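Local coordinates for protein TatD-related deoxyribonuclease (Thermotoga maritima, PDB 1J6O) that probably acts as a metal-dependent deoxyribonuclease of the TatD family, hydrolysing ester bonds in DNA, at residues A[204-212]-A[250-259]. Sequence-based numbering, arbitrary orientation.
Sequences VGLEYIVLE and KVDEATTENA
In this TIM-barrel-type chain, strand 209-211, the eighth in the sheet order, and the turn leading into it pack against helix 248-264; the axes of strand 209-211 and helix segment 250-259 pass 7.1 Å apart at 97°. Asn258 bridges turn and strand through one amide nitrogen. Its ND2 donates to Ile209 O at 3.1 Å, an almost straight bond (171°) with the acceptor in the amide plane, and makes a weak, bent bond to Leu206 O at 3.0 Å. A hydrogen bond of OD1 with Arg261 NH1 is consistent with a fixed amide orientation. With an alanine in place of Asn258, Ile209 O and Leu206 O would probably lose their shared donor and the turn its tie to the helix. Thr255 faces the strand from the helix. With chi1 at 54°, its OG1 bonds to Val251 O at 2.7 Å, which leaves CG2 to touch Ile209 O (3.4 Å); Leu211 CD1 lies 3.6 Å from Thr255 OG1. Leu206 packs on Val251 and Ala254, CB against Ala254 CB (3.8 Å), while Val210 CG1 meets Asn258 CB. Leu211 bonds through its backbone to Thr16 of strand 13-18, so the final helix lies across the strand that closes this eight-stranded parallel TatD-type barrel.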
# COMPACT_ATOMS: atom_id res chain seq x y z
N VAL A 204 -1.19 -17.07 7.18
CA VAL A 204 -1.22 -16.75 5.76
C VAL A 204 0.02 -17.14 4.97
O VAL A 204 -0.07 -17.61 3.84
CB VAL A 204 -1.51 -15.25 5.57
CG1 VAL A 204 -1.42 -14.88 4.10
CG2 VAL A 204 -2.91 -14.92 6.12
N GLY A 205 1.20 -16.91 5.54
CA GLY A 205 2.40 -17.27 4.82
C GLY A 205 2.88 -16.23 3.83
O GLY A 205 2.19 -15.26 3.52
N LEU A 206 4.07 -16.48 3.29
CA LEU A 206 4.68 -15.58 2.34
C LEU A 206 4.09 -15.41 0.95
O LEU A 206 4.36 -14.42 0.28
CB LEU A 206 6.17 -15.93 2.19
CG LEU A 206 7.05 -15.71 3.43
CD1 LEU A 206 8.48 -16.11 3.07
CD2 LEU A 206 7.05 -14.25 3.86
N GLU A 207 3.27 -16.35 0.50
CA GLU A 207 2.69 -16.23 -0.83
C GLU A 207 1.67 -15.09 -0.95
O GLU A 207 1.38 -14.62 -2.05
CB GLU A 207 2.00 -17.54 -1.21
CG GLU A 207 1.61 -17.65 -2.66
CD GLU A 207 0.83 -18.92 -2.97
OE1 GLU A 207 1.15 -19.98 -2.38
OE2 GLU A 207 -0.10 -18.85 -3.81
N TYR A 208 1.17 -14.61 0.18
CA TYR A 208 0.17 -13.54 0.13
C TYR A 208 0.48 -12.22 0.79
O TYR A 208 -0.43 -11.45 1.07
CB TYR A 208 -1.13 -14.09 0.71
CG TYR A 208 -1.57 -15.34 -0.01
CD1 TYR A 208 -1.88 -15.30 -1.36
CD2 TYR A 208 -1.60 -16.57 0.64
CE1 TYR A 208 -2.21 -16.45 -2.07
CE2 TYR A 208 -1.94 -17.75 -0.06
CZ TYR A 208 -2.23 -17.67 -1.42
OH TYR A 208 -2.54 -18.79 -2.15
N ILE A 209 1.74 -11.92 1.02
CA ILE A 209 2.04 -10.65 1.67
C ILE A 209 3.12 -9.81 1.00
O ILE A 209 3.99 -10.33 0.31
CB ILE A 209 2.50 -10.88 3.11
CG1 ILE A 209 3.75 -11.74 3.11
CG2 ILE A 209 1.42 -11.61 3.94
CD1 ILE A 209 4.42 -11.86 4.46
N VAL A 210 3.02 -8.49 1.18
CA VAL A 210 4.01 -7.58 0.63
C VAL A 210 4.35 -6.70 1.83
O VAL A 210 3.57 -6.64 2.79
CB VAL A 210 3.53 -6.70 -0.52
CG1 VAL A 210 3.45 -7.53 -1.79
CG2 VAL A 210 2.20 -6.03 -0.14
N LEU A 211 5.51 -6.06 1.80
CA LEU A 211 5.91 -5.20 2.91
C LEU A 211 5.55 -3.75 2.63
O LEU A 211 5.35 -3.35 1.47
CB LEU A 211 7.43 -5.24 3.08
CG LEU A 211 8.12 -6.59 3.10
CD1 LEU A 211 9.62 -6.37 2.88
CD2 LEU A 211 7.86 -7.29 4.44
N GLU A 212 5.45 -2.96 3.69
CA GLU A 212 5.14 -1.56 3.50
C GLU A 212 5.53 -0.83 4.77
O GLU A 212 5.71 -1.45 5.83
CB GLU A 212 3.65 -1.36 3.25
CG GLU A 212 2.78 -1.46 4.51
CD GLU A 212 1.34 -1.14 4.21
OE1 GLU A 212 0.69 -2.00 3.59
OE2 GLU A 212 0.86 -0.03 4.56
N LYS A 250 14.37 -15.43 2.77
CA LYS A 250 13.13 -16.00 2.23
C LYS A 250 12.00 -14.99 2.24
O LYS A 250 11.18 -14.96 1.30
CB LYS A 250 12.68 -17.26 3.00
CG LYS A 250 13.68 -18.43 2.95
CD LYS A 250 12.96 -19.78 2.73
CE LYS A 250 13.83 -20.96 3.13
NZ LYS A 250 15.20 -20.86 2.52
N VAL A 251 11.94 -14.19 3.28
CA VAL A 251 10.90 -13.18 3.38
C VAL A 251 11.13 -12.13 2.29
O VAL A 251 10.20 -11.73 1.58
CB VAL A 251 10.91 -12.49 4.74
CG1 VAL A 251 9.74 -11.55 4.82
CG2 VAL A 251 10.84 -13.53 5.86
N ASP A 252 12.37 -11.68 2.15
CA ASP A 252 12.71 -10.67 1.15
C ASP A 252 12.44 -11.12 -0.26
O ASP A 252 11.87 -10.38 -1.04
CB ASP A 252 14.18 -10.28 1.22
CG ASP A 252 14.54 -9.49 2.47
OD1 ASP A 252 13.67 -8.84 3.06
OD2 ASP A 252 15.73 -9.53 2.86
N GLU A 253 12.87 -12.33 -0.60
CA GLU A 253 12.66 -12.83 -1.95
C GLU A 253 11.21 -12.92 -2.32
O GLU A 253 10.80 -12.43 -3.38
CB GLU A 253 13.32 -14.20 -2.15
CG GLU A 253 13.04 -14.76 -3.53
N ALA A 254 10.44 -13.57 -1.46
CA ALA A 254 9.03 -13.76 -1.67
C ALA A 254 8.23 -12.45 -1.74
O ALA A 254 7.44 -12.26 -2.68
CB ALA A 254 8.46 -14.68 -0.55
N THR A 255 8.42 -11.55 -0.78
CA THR A 255 7.66 -10.30 -0.82
C THR A 255 8.04 -9.40 -1.99
O THR A 255 7.19 -8.72 -2.56
CB THR A 255 7.79 -9.51 0.51
OG1 THR A 255 9.17 -9.30 0.83
CG2 THR A 255 7.10 -10.29 1.65
N THR A 256 9.32 -9.39 -2.34
CA THR A 256 9.78 -8.57 -3.44
C THR A 256 9.21 -9.13 -4.75
O THR A 256 8.75 -8.36 -5.61
CB THR A 256 11.33 -8.52 -3.46
OG1 THR A 256 11.77 -7.69 -2.38
CG2 THR A 256 11.86 -7.95 -4.78
N GLU A 257 9.22 -10.46 -4.90
CA GLU A 257 8.68 -11.08 -6.12
C GLU A 257 7.19 -10.73 -6.19
O GLU A 257 6.65 -10.38 -7.24
CB GLU A 257 8.83 -12.61 -6.09
CG GLU A 257 8.17 -13.29 -7.29
CD GLU A 257 8.48 -14.79 -7.38
OE1 GLU A 257 9.67 -15.17 -7.27
OE2 GLU A 257 7.53 -15.58 -7.58
N ASN A 258 6.51 -10.83 -5.05
CA ASN A 258 5.09 -10.51 -5.02
C ASN A 258 4.84 -9.06 -5.44
O ASN A 258 3.93 -8.76 -6.22
CB ASN A 258 4.54 -10.69 -3.60
CG ASN A 258 4.36 -12.14 -3.22
OD1 ASN A 258 4.41 -13.02 -4.09
ND2 ASN A 258 4.15 -12.40 -1.93
N ALA A 259 5.65 -8.15 -4.90
CA ALA A 259 5.51 -6.74 -5.23
C ALA A 259 5.85 -6.45 -6.68
O ALA A 259 5.17 -5.66 -7.34
CB ALA A 259 6.37 -5.90 -4.28